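Local coordinates for inositol dehydrogenase (Lactobacillus casei, PDB 4N54), which probably oxidises scyllo-inositol using NAD+ as hydride acceptor, and holds the reduced cofactor and scyllo-inositol together in this crystal form, at residues I17-L22 and F82-S87; F89-I94 and K108-D113; S164-P169 and Y256-E261. All coordinates share one frame; numbering follows the deposited sequence.

Contact 1 of 3, residues I17-L22 and F82-S87; sequences IGIVGL and FIVSPS. With NAI (1,4-dihydronicotinamide adenine dinucleotide), chain E.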
loop_
_atom_site.group_PDB
_atom_site.type_symbol
_atom_site.label_atom_id
_atom_site.label_comp_id
_atom_site.label_asym_id
_atom_site.label_seq_id
_atom_site.Cartn_x
_atom_site.Cartn_y
_atom_site.Cartn_z
ATOM N N ILE A 17 -36.459 24.191 1.229
ATOM C CA ILE A 17 -35.215 24.681 1.796
ATOM C C ILE A 17 -34.746 25.976 1.147
ATOM O O ILE A 17 -34.858 26.146 -0.058
ATOM C CB ILE A 17 -34.120 23.623 1.667
ATOM C CG1 ILE A 17 -34.491 22.376 2.462
ATOM C CG2 ILE A 17 -32.792 24.158 2.105
ATOM C CD1 ILE A 17 -33.377 21.397 2.590
ATOM N N GLY A 18 -34.244 26.888 1.968
ATOM C CA GLY A 18 -33.629 28.100 1.487
ATOM C C GLY A 18 -32.184 28.181 1.932
ATOM O O GLY A 18 -31.899 28.010 3.099
ATOM N N ILE A 19 -31.272 28.449 1.004
ATOM C CA ILE A 19 -29.852 28.424 1.303
ATOM C C ILE A 19 -29.255 29.820 1.265
ATOM O O ILE A 19 -29.680 30.653 0.488
ATOM C CB ILE A 19 -29.102 27.454 0.350
ATOM C CG1 ILE A 19 -27.672 27.201 0.811
ATOM C CG2 ILE A 19 -29.130 27.948 -1.071
ATOM C CD1 ILE A 19 -27.003 26.094 0.076
ATOM N N VAL A 20 -28.290 30.077 2.137
ATOM C CA VAL A 20 -27.521 31.310 2.069
ATOM C C VAL A 20 -26.061 30.980 1.828
ATOM O O VAL A 20 -25.421 30.318 2.623
ATOM C CB VAL A 20 -27.704 32.213 3.324
ATOM C CG1 VAL A 20 -27.391 31.472 4.602
ATOM C CG2 VAL A 20 -26.854 33.458 3.227
ATOM N N GLY A 21 -25.536 31.431 0.710
ATOM C CA GLY A 21 -24.172 31.116 0.373
ATOM C C GLY A 21 -24.114 30.173 -0.804
ATOM O O GLY A 21 -24.708 29.107 -0.788
ATOM N N LEU A 22 -23.389 30.571 -1.832
ATOM C CA LEU A 22 -23.262 29.748 -3.002
ATOM C C LEU A 22 -21.814 29.739 -3.464
ATOM O O LEU A 22 -21.532 29.708 -4.650
ATOM C CB LEU A 22 -24.203 30.239 -4.092
ATOM C CG LEU A 22 -25.688 30.233 -3.756
ATOM C CD1 LEU A 22 -26.474 30.978 -4.782
ATOM C CD2 LEU A 22 -26.215 28.840 -3.629
ATOM N N PHE A 82 -30.311 26.219 5.069
ATOM C CA PHE A 82 -28.938 25.775 5.113
ATOM C C PHE A 82 -28.051 27.007 5.159
ATOM O O PHE A 82 -28.104 27.841 4.278
ATOM C CB PHE A 82 -28.614 24.974 3.858
ATOM C CG PHE A 82 -28.486 23.504 4.087
ATOM C CD1 PHE A 82 -29.550 22.766 4.536
ATOM C CD2 PHE A 82 -27.302 22.858 3.843
ATOM C CE1 PHE A 82 -29.430 21.428 4.744
ATOM C CE2 PHE A 82 -27.192 21.516 4.044
ATOM C CZ PHE A 82 -28.257 20.811 4.498
ATOM N N ILE A 83 -27.230 27.115 6.184
ATOM C CA ILE A 83 -26.372 28.273 6.318
ATOM C C ILE A 83 -24.944 27.965 5.906
ATOM O O ILE A 83 -24.221 27.270 6.588
ATOM C CB ILE A 83 -26.447 28.858 7.728
ATOM C CG1 ILE A 83 -27.859 29.363 7.989
ATOM C CG2 ILE A 83 -25.481 29.952 7.895
ATOM C CD1 ILE A 83 -28.151 29.620 9.404
ATOM N N VAL A 84 -24.570 28.500 4.758
ATOM C CA VAL A 84 -23.263 28.280 4.179
ATOM C C VAL A 84 -22.624 29.632 3.871
ATOM O O VAL A 84 -21.827 29.768 2.963
ATOM C CB VAL A 84 -23.359 27.430 2.905
ATOM C CG1 VAL A 84 -22.161 26.569 2.779
ATOM C CG2 VAL A 84 -24.572 26.567 2.942
ATOM N N SER A 85 -23.017 30.637 4.638
ATOM C CA SER A 85 -22.400 31.943 4.580
ATOM C C SER A 85 -21.072 31.860 5.317
ATOM O O SER A 85 -20.831 30.894 6.016
ATOM C CB SER A 85 -23.313 32.968 5.253
ATOM O OG SER A 85 -23.378 32.760 6.633
ATOM N N PRO A 86 -20.199 32.865 5.154
ATOM C CA PRO A 86 -18.952 32.887 5.909
ATOM C C PRO A 86 -19.172 32.871 7.428
ATOM O O PRO A 86 -20.226 33.251 7.902
ATOM C CB PRO A 86 -18.311 34.193 5.461
ATOM C CG PRO A 86 -18.854 34.431 4.153
ATOM C CD PRO A 86 -20.242 33.964 4.183
ATOM N N SER A 87 -18.155 32.451 8.167
ATOM C CA SER A 87 -18.310 32.042 9.560
ATOM C C SER A 87 -18.775 33.128 10.529
ATOM O O SER A 87 -19.546 32.862 11.430
ATOM C CB SER A 87 -17.032 31.386 10.057
ATOM O OG SER A 87 -16.746 30.237 9.297
HETATM P PA NAI E . -17.174 31.256 -0.121
HETATM O O1A NAI E . -16.515 32.490 0.203
HETATM O O2A NAI E . -16.726 30.367 -1.189
HETATM O O5B NAI E . -18.678 31.491 -0.351
HETATM C C5B NAI E . -19.359 32.486 0.348
HETATM C C4B NAI E . -20.781 32.626 -0.135
HETATM O O4B NAI E . -21.488 33.317 0.875
HETATM C C3B NAI E . -20.920 33.482 -1.375
HETATM O O3B NAI E . -22.053 33.036 -2.067
HETATM C C2B NAI E . -21.280 34.844 -0.865
HETATM O O2B NAI E . -22.082 35.501 -1.821
HETATM C C1B NAI E . -22.091 34.486 0.351
HETATM N N9A NAI E . -22.104 35.553 1.344
HETATM C C8A NAI E . -21.051 36.155 1.851
HETATM N N7A NAI E . -21.401 37.086 2.745
HETATM C C5A NAI E . -22.718 37.065 2.832
HETATM C C6A NAI E . -23.737 37.788 3.595
HETATM N N6A NAI E . -23.367 38.719 4.445
HETATM N N1A NAI E . -25.021 37.483 3.420
HETATM C C2A NAI E . -25.361 36.532 2.553
HETATM N N3A NAI E . -24.490 35.823 1.828
HETATM C C4A NAI E . -23.178 36.048 1.910
HETATM O O3 NAI E . -17.184 30.455 1.238
HETATM P PN NAI E . -17.226 28.902 1.376
HETATM O O1N NAI E . -15.910 28.382 1.126
HETATM O O2N NAI E . -18.358 28.379 0.659
HETATM O O5D NAI E . -17.533 28.751 2.905
HETATM C C5D NAI E . -18.842 28.761 3.429
HETATM C C4D NAI E . -18.949 28.206 4.839
HETATM O O4D NAI E . -18.855 26.808 4.790
HETATM C C3D NAI E . -17.871 28.698 5.773
HETATM O O3D NAI E . -18.438 28.937 7.036
HETATM C C2D NAI E . -16.920 27.539 5.821
HETATM O O2D NAI E . -16.232 27.460 7.050
HETATM C C1D NAI E . -17.811 26.342 5.573
HETATM N N1N NAI E . -17.173 25.310 4.800
HETATM C C2N NAI E . -17.231 24.100 5.270
HETATM C C3N NAI E . -16.672 23.031 4.630
HETATM C C7N NAI E . -16.764 21.683 5.251
HETATM O O7N NAI E . -15.952 20.883 4.983
HETATM N N7N NAI E . -17.710 21.360 6.086
HETATM C C4N NAI E . -15.957 23.227 3.325
HETATM C C5N NAI E . -15.983 24.610 2.911
HETATM C C6N NAI E . -16.587 25.585 3.659
#
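V20 and F82 are stitched through their backbones. V20 N bonds to F82 O at 3.1 Å, almost straight at the hydrogen (167°). F82 N in turn reaches G18 O at 3.1 Å, and V84 N reaches V20 O at 2.9 Å. This is the parallel ladder between strands 15-20 and 80-83, two inner neighbours of the Rossmann sheet.

The tight part lies along this ladder. On the face that carries I19 and F82, I19 CG1 rests on F82 CB at 3.9 Å. With chi1 at -169°, I19 CG1 lies beside the carbonyl carbon and CD1 runs on to V84 CG2, 3.8 Å away. The F82 ring reaches past I17, stacks on F105 and meets H29 edge-to-face. On the face of V20 and I83, their CG1 atoms lie 4.0 Å apart. The other V20 methyl, CG2, touches the adenine at NAI C2A, 3.5 Å away. G21 is also on the tight side and belongs to a GxGxxG pattern, as in dinucleotide-binding Rossmann folds. A CB there would run into V84 O. At this phi (111°) it would also jam against V20 O, which by itself calls for glycine.

The loosening begins at L22 and P86. They do not touch across the segments, but both meet NAI. L22 N bonds to NAI O3B at 2.8 Å. S85 O accepts a bond from NAI O3D, and S87 OG also bonds to that hydroxyl.

Backbone bonds and hydrocarbon thus set the two strand ends side by side, so that L22 N, S85 O and S87 OG are placed to hold ribose hydroxyls of NAI.

Contact 2 of 3, residues F89-I94 and K108-D113; sequences FHLQQI and KPIGLD. With NAI (1,4-dihydronicotinamide adenine dinucleotide), chain E; 2H3 ((1r,2r,3r,4r,5r,6r)-cyclohexane-1,2,3,4,5,6-hexol), chain F.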
loop_
_atom_site.group_PDB
_atom_site.type_symbol
_atom_site.label_atom_id
_atom_site.label_comp_id
_atom_site.label_asym_id
_atom_site.label_seq_id
_atom_site.Cartn_x
_atom_site.Cartn_y
_atom_site.Cartn_z
ATOM N N PHE A 89 -20.874 35.241 10.079
ATOM C CA PHE A 89 -22.258 35.557 9.848
ATOM C C PHE A 89 -23.209 34.472 10.331
ATOM O O PHE A 89 -24.420 34.624 10.229
ATOM C CB PHE A 89 -22.507 35.770 8.364
ATOM C CG PHE A 89 -21.829 36.976 7.796
ATOM C CD1 PHE A 89 -20.564 36.882 7.258
ATOM C CD2 PHE A 89 -22.467 38.197 7.766
ATOM C CE1 PHE A 89 -19.949 37.980 6.729
ATOM C CE2 PHE A 89 -21.852 39.284 7.229
ATOM C CZ PHE A 89 -20.593 39.178 6.713
ATOM N N HIS A 90 -22.669 33.377 10.844
ATOM C CA HIS A 90 -23.495 32.233 11.181
ATOM C C HIS A 90 -24.491 32.499 12.290
ATOM O O HIS A 90 -25.659 32.207 12.151
ATOM C CB HIS A 90 -22.644 31.014 11.539
ATOM C CG HIS A 90 -21.933 30.401 10.372
ATOM N ND1 HIS A 90 -21.048 29.359 10.511
ATOM C CD2 HIS A 90 -21.965 30.692 9.054
ATOM C CE1 HIS A 90 -20.571 29.031 9.329
ATOM N NE2 HIS A 90 -21.103 29.832 8.431
ATOM N N LEU A 91 -24.001 33.049 13.388
ATOM C CA LEU A 91 -24.784 33.187 14.605
ATOM C C LEU A 91 -25.982 34.107 14.466
ATOM O O LEU A 91 -27.055 33.806 14.957
ATOM C CB LEU A 91 -23.898 33.638 15.749
ATOM C CG LEU A 91 -22.821 32.632 16.121
ATOM C CD1 LEU A 91 -21.853 33.244 17.074
ATOM C CD2 LEU A 91 -23.438 31.431 16.726
ATOM N N GLN A 92 -25.795 35.220 13.777
ATOM C CA GLN A 92 -26.893 36.131 13.516
ATOM C C GLN A 92 -27.886 35.518 12.543
ATOM O O GLN A 92 -29.061 35.824 12.572
ATOM C CB GLN A 92 -26.378 37.476 13.016
ATOM C CG GLN A 92 -25.420 37.401 11.857
ATOM C CD GLN A 92 -24.677 38.710 11.620
ATOM O OE1 GLN A 92 -23.564 38.902 12.101
ATOM N NE2 GLN A 92 -25.296 39.609 10.873
ATOM N N GLN A 93 -27.415 34.619 11.698
ATOM C CA GLN A 93 -28.293 34.007 10.722
ATOM C C GLN A 93 -29.038 32.822 11.310
ATOM O O GLN A 93 -30.164 32.543 10.938
ATOM C CB GLN A 93 -27.526 33.651 9.449
ATOM C CG GLN A 93 -27.070 34.882 8.699
ATOM C CD GLN A 93 -26.266 34.592 7.457
ATOM O OE1 GLN A 93 -25.803 33.485 7.248
ATOM N NE2 GLN A 93 -26.095 35.604 6.626
ATOM N N ILE A 94 -28.411 32.142 12.252
ATOM C CA ILE A 94 -29.072 31.077 12.975
ATOM C C ILE A 94 -30.212 31.658 13.821
ATOM O O ILE A 94 -31.323 31.154 13.808
ATOM C CB ILE A 94 -28.066 30.312 13.846
ATOM C CG1 ILE A 94 -27.106 29.515 12.974
ATOM C CG2 ILE A 94 -28.759 29.378 14.786
ATOM C CD1 ILE A 94 -25.873 29.096 13.676
ATOM N N LYS A 108 -19.843 24.667 9.827
ATOM C CA LYS A 108 -18.813 24.889 10.798
ATOM C C LYS A 108 -18.010 26.119 10.418
ATOM O O LYS A 108 -18.020 26.522 9.274
ATOM C CB LYS A 108 -17.888 23.677 10.819
ATOM C CG LYS A 108 -17.234 23.351 9.462
ATOM C CD LYS A 108 -15.794 23.791 9.423
ATOM C CE LYS A 108 -15.563 24.881 8.429
ATOM N NZ LYS A 108 -14.153 25.260 8.338
ATOM N N PRO A 109 -17.361 26.757 11.393
ATOM C CA PRO A 109 -17.617 26.619 12.815
ATOM C C PRO A 109 -18.926 27.309 13.136
ATOM O O PRO A 109 -19.445 28.017 12.297
ATOM C CB PRO A 109 -16.461 27.388 13.450
ATOM C CG PRO A 109 -15.999 28.293 12.432
ATOM C CD PRO A 109 -16.204 27.620 11.138
ATOM N N ILE A 110 -19.465 27.108 14.326
ATOM C CA ILE A 110 -20.766 27.684 14.621
ATOM C C ILE A 110 -20.681 29.202 14.746
ATOM O O ILE A 110 -21.592 29.904 14.376
ATOM C CB ILE A 110 -21.443 27.024 15.843
ATOM C CG1 ILE A 110 -22.928 27.355 15.860
ATOM C CG2 ILE A 110 -20.754 27.403 17.122
ATOM C CD1 ILE A 110 -23.683 26.597 16.857
ATOM N N GLY A 111 -19.547 29.672 15.237
ATOM C CA GLY A 111 -19.271 31.072 15.403
ATOM C C GLY A 111 -17.820 31.249 15.753
ATOM O O GLY A 111 -17.072 30.293 15.789
ATOM N N LEU A 112 -17.423 32.483 16.015
ATOM C CA LEU A 112 -16.039 32.782 16.310
ATOM C C LEU A 112 -15.886 33.405 17.683
ATOM O O LEU A 112 -14.783 33.519 18.191
ATOM C CB LEU A 112 -15.471 33.713 15.249
ATOM C CG LEU A 112 -15.742 33.274 13.811
ATOM C CD1 LEU A 112 -15.352 34.336 12.833
ATOM C CD2 LEU A 112 -15.004 32.007 13.527
ATOM N N ASP A 113 -16.997 33.809 18.279
ATOM C CA ASP A 113 -16.975 34.395 19.611
ATOM C C ASP A 113 -17.767 33.566 20.606
ATOM O O ASP A 113 -18.897 33.203 20.361
ATOM C CB ASP A 113 -17.502 35.821 19.574
ATOM C CG ASP A 113 -17.564 36.454 20.941
ATOM O OD1 ASP A 113 -18.589 36.296 21.612
ATOM O OD2 ASP A 113 -16.594 37.114 21.339
HETATM P PA NAI E . -17.174 31.256 -0.121
HETATM O O1A NAI E . -16.515 32.490 0.203
HETATM O O2A NAI E . -16.726 30.367 -1.189
HETATM O O5B NAI E . -18.678 31.491 -0.351
HETATM C C5B NAI E . -19.359 32.486 0.348
HETATM C C4B NAI E . -20.781 32.626 -0.135
HETATM O O4B NAI E . -21.488 33.317 0.875
HETATM C C3B NAI E . -20.920 33.482 -1.375
HETATM O O3B NAI E . -22.053 33.036 -2.067
HETATM C C2B NAI E . -21.280 34.844 -0.865
HETATM O O2B NAI E . -22.082 35.501 -1.821
HETATM C C1B NAI E . -22.091 34.486 0.351
HETATM N N9A NAI E . -22.104 35.553 1.344
HETATM C C8A NAI E . -21.051 36.155 1.851
HETATM N N7A NAI E . -21.401 37.086 2.745
HETATM C C5A NAI E . -22.718 37.065 2.832
HETATM C C6A NAI E . -23.737 37.788 3.595
HETATM N N6A NAI E . -23.367 38.719 4.445
HETATM N N1A NAI E . -25.021 37.483 3.420
HETATM C C2A NAI E . -25.361 36.532 2.553
HETATM N N3A NAI E . -24.490 35.823 1.828
HETATM C C4A NAI E . -23.178 36.048 1.910
HETATM O O3 NAI E . -17.184 30.455 1.238
HETATM P PN NAI E . -17.226 28.902 1.376
HETATM O O1N NAI E . -15.910 28.382 1.126
HETATM O O2N NAI E . -18.358 28.379 0.659
HETATM O O5D NAI E . -17.533 28.751 2.905
HETATM C C5D NAI E . -18.842 28.761 3.429
HETATM C C4D NAI E . -18.949 28.206 4.839
HETATM O O4D NAI E . -18.855 26.808 4.790
HETATM C C3D NAI E . -17.871 28.698 5.773
HETATM O O3D NAI E . -18.438 28.937 7.036
HETATM C C2D NAI E . -16.920 27.539 5.821
HETATM O O2D NAI E . -16.232 27.460 7.050
HETATM C C1D NAI E . -17.811 26.342 5.573
HETATM N N1N NAI E . -17.173 25.310 4.800
HETATM C C2N NAI E . -17.231 24.100 5.270
HETATM C C3N NAI E . -16.672 23.031 4.630
HETATM C C7N NAI E . -16.764 21.683 5.251
HETATM O O7N NAI E . -15.952 20.883 4.983
HETATM N N7N NAI E . -17.710 21.360 6.086
HETATM C C4N NAI E . -15.957 23.227 3.325
HETATM C C5N NAI E . -15.983 24.610 2.911
HETATM C C6N NAI E . -16.587 25.585 3.659
HETATM O O3 2H3 F . -12.936 21.192 4.966
HETATM C C3 2H3 F . -12.312 22.420 4.948
HETATM C C4 2H3 F . -11.839 22.760 3.562
HETATM O O4 2H3 F . -10.832 21.901 3.196
HETATM C C5 2H3 F . -11.217 24.126 3.530
HETATM O O5 2H3 F . -10.776 24.437 2.277
HETATM C C6 2H3 F . -12.195 25.152 3.998
HETATM O O6 2H3 F . -11.637 26.393 3.965
HETATM C C1 2H3 F . -12.640 24.901 5.395
HETATM O O1 2H3 F . -13.663 25.770 5.662
HETATM C C2 2H3 F . -13.272 23.401 5.534
HETATM O O2 2H3 F . -13.507 23.077 6.840
#
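H90 meets P109 through one short hydrogen bond, bent at the hydrogen (144°). H90 ND1 bonds to P109 O at 2.7 Å, with the carbonyl oxygen near the ring plane and the bond nearly along the C=O axis. The other ring nitrogen, H90 NE2, bonds to S85 O. Two carbonyl partners thus fix the rotation of the imidazole and would probably favour a proton on each nitrogen. The ring edge also faces the nicotinamide ribose, with H90 CE1 3.1 Å from NAI O3D.

L91 and I94 add van der Waals contacts. L91 CD2 lies 3.4 Å from the carbonyl oxygen I110 O. Its CD1 sits over G111 CA at 3.8 Å, and a side chain on G111 would collide with that methyl. I94 CD1 meets I110 CG1 at 4.1 Å, the two side chains crossing at about a right angle.

The loop from K108 to D113 follows strand 103-106 of the Rossmann domain. E107, K108 and P109 form the EKP motif of the Gfo/Idh/MocA family, and the peptide bond before P109 is cis. K108 O accepts a bond from NAI O2D at 3.0 Å. The K108 side chain passes the same ribose, CE close to NAI O2D. Its CG lies between the backbone N and carbonyl carbon (chi1 58°), and the chain bends twice more to bring NZ to scyllo-inositol. K108 NZ bonds to 2H3 O2 at 2.7 Å and also to O1, though the exact place of NZ is less sure. D191 makes a salt bridge to this amine.

Farther out, F89, just before helix 90-99, carries the adenine amine NAI N6A over one ring face, offset toward the rim and 3.2 Å from CE2. At the far end of the loop, D113 caps helix 114-126 through A116 N, and G111 O bonds to T332.

Contact 3 of 3, residues S164-P169 and Y256-E261; sequences SYSIDP and YHVETE. With 2H3 ((1r,2r,3r,4r,5r,6r)-cyclohexane-1,2,3,4,5,6-hexol), chain F.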
loop_
_atom_site.group_PDB
_atom_site.type_symbol
_atom_site.label_atom_id
_atom_site.label_comp_id
_atom_site.label_asym_id
_atom_site.label_seq_id
_atom_site.Cartn_x
_atom_site.Cartn_y
_atom_site.Cartn_z
ATOM N N SER A 164 -4.233 13.977 14.066
ATOM C CA SER A 164 -5.088 14.320 12.954
ATOM C C SER A 164 -4.533 15.421 12.043
ATOM O O SER A 164 -4.150 16.475 12.501
ATOM C CB SER A 164 -6.477 14.666 13.460
ATOM O OG SER A 164 -7.472 14.172 12.602
ATOM N N TYR A 165 -4.482 15.144 10.749
ATOM C CA TYR A 165 -3.975 16.085 9.755
ATOM C C TYR A 165 -5.096 16.578 8.856
ATOM O O TYR A 165 -5.883 15.797 8.358
ATOM C CB TYR A 165 -2.929 15.433 8.865
ATOM C CG TYR A 165 -1.542 15.216 9.415
ATOM C CD1 TYR A 165 -1.275 15.253 10.769
ATOM C CD2 TYR A 165 -0.491 14.969 8.561
ATOM C CE1 TYR A 165 -0.013 15.044 11.240
ATOM C CE2 TYR A 165 0.755 14.769 9.018
ATOM C CZ TYR A 165 1.006 14.812 10.355
ATOM O OH TYR A 165 2.273 14.610 10.798
ATOM N N SER A 166 -5.168 17.882 8.653
ATOM C CA SER A 166 -6.059 18.460 7.662
ATOM C C SER A 166 -5.303 19.489 6.829
ATOM O O SER A 166 -5.135 20.623 7.225
ATOM C CB SER A 166 -7.280 19.096 8.302
ATOM O OG SER A 166 -7.995 18.195 9.104
ATOM N N ILE A 167 -4.831 19.067 5.673
ATOM C CA ILE A 167 -3.993 19.918 4.855
ATOM C C ILE A 167 -4.614 20.079 3.481
ATOM O O ILE A 167 -4.714 19.129 2.729
ATOM C CB ILE A 167 -2.587 19.354 4.757
ATOM C CG1 ILE A 167 -2.082 18.977 6.141
ATOM C CG2 ILE A 167 -1.649 20.350 4.097
ATOM C CD1 ILE A 167 -0.741 18.419 6.164
ATOM N N ASP A 168 -5.065 21.290 3.186
ATOM C CA ASP A 168 -5.668 21.614 1.906
ATOM C C ASP A 168 -4.671 21.431 0.767
ATOM O O ASP A 168 -3.483 21.480 0.979
ATOM C CB ASP A 168 -6.194 23.052 1.907
ATOM C CG ASP A 168 -7.689 23.129 2.005
ATOM O OD1 ASP A 168 -8.355 22.136 1.704
ATOM O OD2 ASP A 168 -8.207 24.194 2.359
ATOM N N PRO A 169 -5.172 21.231 -0.451
ATOM C CA PRO A 169 -4.327 21.075 -1.624
ATOM C C PRO A 169 -3.720 22.389 -2.081
ATOM O O PRO A 169 -4.390 23.397 -2.085
ATOM C CB PRO A 169 -5.315 20.607 -2.674
ATOM C CG PRO A 169 -6.562 21.176 -2.280
ATOM C CD PRO A 169 -6.588 21.131 -0.812
ATOM N N TYR A 256 -5.497 16.489 -1.211
ATOM C CA TYR A 256 -6.203 16.893 -0.011
ATOM C C TYR A 256 -5.845 15.924 1.081
ATOM O O TYR A 256 -6.308 14.802 1.081
ATOM C CB TYR A 256 -7.694 16.874 -0.283
ATOM C CG TYR A 256 -8.613 17.389 0.805
ATOM C CD1 TYR A 256 -8.301 18.499 1.547
ATOM C CD2 TYR A 256 -9.822 16.779 1.049
ATOM C CE1 TYR A 256 -9.148 18.961 2.505
ATOM C CE2 TYR A 256 -10.669 17.236 2.004
ATOM C CZ TYR A 256 -10.333 18.327 2.725
ATOM O OH TYR A 256 -11.187 18.775 3.680
ATOM N N HIS A 257 -4.990 16.339 1.994
ATOM C CA HIS A 257 -4.566 15.432 3.029
ATOM C C HIS A 257 -5.365 15.557 4.317
ATOM O O HIS A 257 -5.039 16.324 5.196
ATOM C CB HIS A 257 -3.082 15.539 3.307
ATOM C CG HIS A 257 -2.520 14.339 3.997
ATOM N ND1 HIS A 257 -1.822 13.358 3.337
ATOM C CD2 HIS A 257 -2.585 13.944 5.286
ATOM C CE1 HIS A 257 -1.460 12.425 4.191
ATOM N NE2 HIS A 257 -1.916 12.753 5.379
ATOM N N VAL A 258 -6.423 14.773 4.399
ATOM C CA VAL A 258 -7.167 14.650 5.627
ATOM C C VAL A 258 -6.954 13.255 6.157
ATOM O O VAL A 258 -7.473 12.303 5.622
ATOM C CB VAL A 258 -8.644 14.954 5.441
ATOM C CG1 VAL A 258 -9.376 14.842 6.749
ATOM C CG2 VAL A 258 -8.807 16.338 4.897
ATOM N N GLU A 259 -6.163 13.157 7.206
ATOM C CA GLU A 259 -5.790 11.886 7.797
ATOM C C GLU A 259 -6.030 11.925 9.303
ATOM O O GLU A 259 -5.782 12.920 9.943
ATOM C CB GLU A 259 -4.324 11.577 7.505
ATOM C CG GLU A 259 -3.776 10.389 8.236
ATOM C CD GLU A 259 -2.280 10.308 8.191
ATOM O OE1 GLU A 259 -1.655 11.247 7.689
ATOM O OE2 GLU A 259 -1.731 9.316 8.670
ATOM N N THR A 260 -6.516 10.829 9.856
ATOM C CA THR A 260 -6.735 10.729 11.283
ATOM C C THR A 260 -6.274 9.373 11.807
ATOM O O THR A 260 -6.750 8.338 11.377
ATOM C CB THR A 260 -8.212 10.970 11.653
ATOM O OG1 THR A 260 -8.599 12.293 11.300
ATOM C CG2 THR A 260 -8.420 10.774 13.117
ATOM N N GLU A 261 -5.332 9.404 12.731
ATOM C CA GLU A 261 -4.763 8.215 13.317
ATOM C C GLU A 261 -5.181 8.061 14.774
ATOM O O GLU A 261 -5.151 9.016 15.545
ATOM C CB GLU A 261 -3.250 8.256 13.198
ATOM C CG GLU A 261 -2.484 7.440 14.213
ATOM C CD GLU A 261 -1.062 7.935 14.415
ATOM O OE1 GLU A 261 -0.267 7.907 13.468
ATOM O OE2 GLU A 261 -0.737 8.346 15.525
HETATM O O3 2H3 F . -12.936 21.192 4.966
HETATM C C3 2H3 F . -12.312 22.420 4.948
HETATM C C4 2H3 F . -11.839 22.760 3.562
HETATM O O4 2H3 F . -10.832 21.901 3.196
HETATM C C5 2H3 F . -11.217 24.126 3.530
HETATM O O5 2H3 F . -10.776 24.437 2.277
HETATM C C6 2H3 F . -12.195 25.152 3.998
HETATM O O6 2H3 F . -11.637 26.393 3.965
HETATM C C1 2H3 F . -12.640 24.901 5.395
HETATM O O1 2H3 F . -13.663 25.770 5.662
HETATM C C2 2H3 F . -13.272 23.401 5.534
HETATM O O2 2H3 F . -13.507 23.077 6.840
#
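S164 OG and T260 OG1 come within 2.5 Å of each other. Y165 pairs with E259 by backbone bonds both ways, Y165 N to E259 O being 2.7 Å. Y165 CB touches H257 CD2 at 3.9 Å, at the edge of the imidazole. H257 NE2 bonds to E259 OE1 at 2.8 Å, almost straight (177°), on the anti side and 30° out of the carboxylate plane. E259 OE2 makes a salt bridge to R163, and the Y165 hydroxyl bonds to E261 of the second subunit.

D196 takes both S164 OG and S166 OG. Strands 159-169 and 257-264 run antiparallel in the mixed sheet of the C-terminal domain, and this ladder ends at the substrate. I167 N bonds to H257 O. D168 closes on scyllo-inositol: OD2 takes 2H3 O5 at 2.6 Å and OD1 takes O4 at 2.9 Å. With chi1 at -174°, the Y256 ring lies across D168 and P169, CE1 3.4 Å from D168 OD1. Its hydroxyl OH is 3.2 Å from 2H3 O4. With an alanine in place of Y256, the D168 carboxylate and P169 would probably lose the ring beside them, and a gap would open next to the inositol.

The contacts follow one another along the chain, each closing before the next opens. Contacts 1 and 2 share the Rossmann domain, with centres about 11 Å apart. They touch directly: strand 80-83 leads into helix 90-99, and S85 OG bonds to Q93 OE1. Both also touch NAI. Contact 3 belongs to the C-terminal domain and its mixed sheet. Its centre is about 25 Å from that of contact 1 and 24 Å from that of contact 2, on the opposite side of the chain's centre. Yet contacts 2 and 3 both reach scyllo-inositol. The cofactor-binding domain and the C-terminal sheet thus meet at the substrate, consistent with hydride transfer between the two ligands.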